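Local coordinates for putative glutaryl-CoA dehydrogenase (Thermus thermophilus, PDB 2EBA), which belongs to the acyl-CoA dehydrogenase family of flavoproteins and binds flavin-adenine dinucleotide within a four-chain assembly, at residues A[229-233]-A[234-238]. Residues are numbered along the deposited sequence; the frame is centred on the assembly and turned at random.
Sequences PKALG and LKAPL
At the start of the long helix 235-269, where the chain leaves the beta domain of the acyl-CoA dehydrogenase fold and enters the C-terminal helical domain, a type I beta-turn from Gly233 to Ala236 leads into the helix, and Lys235 reaches back to the loop. Gly233 O accepts a hydrogen bond from Ala236 N at 3.0 Å; this donor lies above the carbonyl plane, 52° out of it. The same oxygen also meets the ring of Pro237, which has no N-H to offer it an i to i+4 bond and instead brings CD to 3.2 Å. Gly233 has a positive phi (88°), a conformation that glycine, lacking a side chain, adopts readily. The i to i+4 bond from Leu238 N to Leu234 O follows. On the buried side the methyls of Ala231 and Ala236 meet, CB to CB at 4.2 Å, both against Trp176 of strand 172-178 and Tyr107 of helix 87-107. On the exposed side Lys235 folds back over the loop: its CG sits between the backbone N and the carbonyl carbon (chi1 57°), the chain runs extended, then bends at chi4, and NZ donates to Leu232 O at 3.0 Å, in the carbonyl plane.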
ATOM      1  N   PRO A 229      35.957  25.603 -15.412  1.00 24.33           N
ATOM      2  CA  PRO A 229      36.282  26.742 -14.548  1.00 24.99           C
ATOM      3  C   PRO A 229      35.308  27.031 -13.414  1.00 26.12           C
ATOM      4  O   PRO A 229      35.697  27.034 -12.243  1.00 25.80           O
ATOM      5  CB  PRO A 229      36.415  27.904 -15.537  1.00 24.93           C
ATOM      6  CG  PRO A 229      35.572  27.480 -16.707  1.00 25.06           C
ATOM      7  CD  PRO A 229      35.908  26.024 -16.826  1.00 24.92           C
ATOM      8  N   LYS A 230      34.045  27.270 -13.753  1.00 26.59           N
ATOM      9  CA  LYS A 230      33.043  27.554 -12.742  1.00 26.71           C
ATOM     10  C   LYS A 230      32.570  26.339 -11.945  1.00 27.25           C
ATOM     11  O   LYS A 230      31.888  26.501 -10.940  1.00 27.58           O
ATOM     12  CB  LYS A 230      31.830  28.240 -13.371  1.00 27.64           C
ATOM     13  CG  LYS A 230      32.073  29.688 -13.780  1.00 27.85           C
ATOM     14  CD  LYS A 230      32.450  29.821 -15.245  1.00 29.56           C
ATOM     15  CE  LYS A 230      31.235  29.624 -16.161  1.00 30.70           C
ATOM     16  NZ  LYS A 230      30.158  30.627 -15.882  1.00 30.49           N
ATOM     17  N   ALA A 231      32.922  25.130 -12.377  1.00 26.94           N
ATOM     18  CA  ALA A 231      32.497  23.921 -11.668  1.00 27.70           C
ATOM     19  C   ALA A 231      33.193  23.777 -10.315  1.00 27.75           C
ATOM     20  O   ALA A 231      34.326  23.299 -10.241  1.00 29.69           O
ATOM     21  CB  ALA A 231      32.770  22.679 -12.527  1.00 28.87           C
ATOM     22  N   LEU A 232      32.509  24.169  -9.246  1.00 26.94           N
ATOM     23  CA  LEU A 232      33.081  24.101  -7.899  1.00 26.89           C
ATOM     24  C   LEU A 232      32.134  23.481  -6.886  1.00 25.20           C
ATOM     25  O   LEU A 232      31.063  24.019  -6.642  1.00 25.18           O
ATOM     26  CB  LEU A 232      33.449  25.508  -7.408  1.00 30.56           C
ATOM     27  CG  LEU A 232      34.686  26.283  -7.904  1.00 33.54           C
ATOM     28  CD1 LEU A 232      35.000  26.006  -9.388  1.00 34.66           C
ATOM     29  CD2 LEU A 232      34.427  27.779  -7.666  1.00 34.61           C
ATOM     30  N   GLY A 233      32.537  22.362  -6.285  1.00 24.24           N
ATOM     31  CA  GLY A 233      31.706  21.717  -5.279  1.00 22.37           C
ATOM     32  C   GLY A 233      30.682  20.703  -5.758  1.00 22.20           C
ATOM     33  O   GLY A 233      30.424  20.588  -6.953  1.00 22.64           O
ATOM     34  N   LEU A 234      30.109  19.961  -4.809  1.00 22.47           N
ATOM     35  CA  LEU A 234      29.098  18.935  -5.079  1.00 21.55           C
ATOM     36  C   LEU A 234      27.929  19.570  -5.818  1.00 22.00           C
ATOM     37  O   LEU A 234      27.248  18.922  -6.612  1.00 21.12           O
ATOM     38  CB  LEU A 234      28.581  18.347  -3.765  1.00 22.18           C
ATOM     39  CG  LEU A 234      28.358  16.836  -3.656  1.00 24.06           C
ATOM     40  CD1 LEU A 234      27.488  16.553  -2.450  1.00 24.62           C
ATOM     41  CD2 LEU A 234      27.692  16.300  -4.902  1.00 26.15           C
ATOM     42  N   LYS A 235      27.699  20.849  -5.540  1.00 21.92           N
ATOM     43  CA  LYS A 235      26.623  21.586  -6.168  1.00 22.50           C
ATOM     44  C   LYS A 235      26.669  21.596  -7.694  1.00 22.66           C
ATOM     45  O   LYS A 235      25.625  21.653  -8.344  1.00 23.78           O
ATOM     46  CB  LYS A 235      26.578  23.023  -5.630  1.00 22.91           C
ATOM     47  CG  LYS A 235      27.845  23.847  -5.783  1.00 23.35           C
ATOM     48  CD  LYS A 235      27.656  25.222  -5.126  1.00 24.66           C
ATOM     49  CE  LYS A 235      28.900  26.098  -5.201  1.00 26.78           C
ATOM     50  NZ  LYS A 235      29.282  26.488  -6.595  1.00 29.95           N
ATOM     51  N   ALA A 236      27.861  21.537  -8.273  1.00 21.50           N
ATOM     52  CA  ALA A 236      27.963  21.541  -9.725  1.00 20.59           C
ATOM     53  C   ALA A 236      27.341  20.271 -10.328  1.00 19.13           C
ATOM     54  O   ALA A 236      26.420  20.360 -11.136  1.00 19.13           O
ATOM     55  CB  ALA A 236      29.426  21.689 -10.154  1.00 22.37           C
ATOM     56  N   PRO A 237      27.828  19.075  -9.946  1.00 16.99           N
ATOM     57  CA  PRO A 237      27.237  17.860 -10.515  1.00 15.98           C
ATOM     58  C   PRO A 237      25.771  17.685 -10.149  1.00 15.54           C
ATOM     59  O   PRO A 237      24.978  17.128 -10.911  1.00 13.93           O
ATOM     60  CB  PRO A 237      28.115  16.747  -9.941  1.00 15.24           C
ATOM     61  CG  PRO A 237      28.585  17.314  -8.678  1.00 14.08           C
ATOM     62  CD  PRO A 237      28.937  18.721  -9.048  1.00 15.12           C
ATOM     63  N   LEU A 238      25.408  18.170  -8.969  1.00 16.66           N
ATOM     64  CA  LEU A 238      24.035  18.066  -8.511  1.00 15.52           C
ATOM     65  C   LEU A 238      23.108  18.891  -9.372  1.00 15.00           C
ATOM     66  O   LEU A 238      22.008  18.459  -9.678  1.00 15.02           O
ATOM     67  CB  LEU A 238      23.915  18.513  -7.058  1.00 15.32           C
ATOM     68  CG  LEU A 238      24.643  17.640  -6.045  1.00 15.97           C
ATOM     69  CD1 LEU A 238      24.381  18.127  -4.645  1.00 15.42           C
ATOM     70  CD2 LEU A 238      24.175  16.222  -6.195  1.00 16.57           C
TER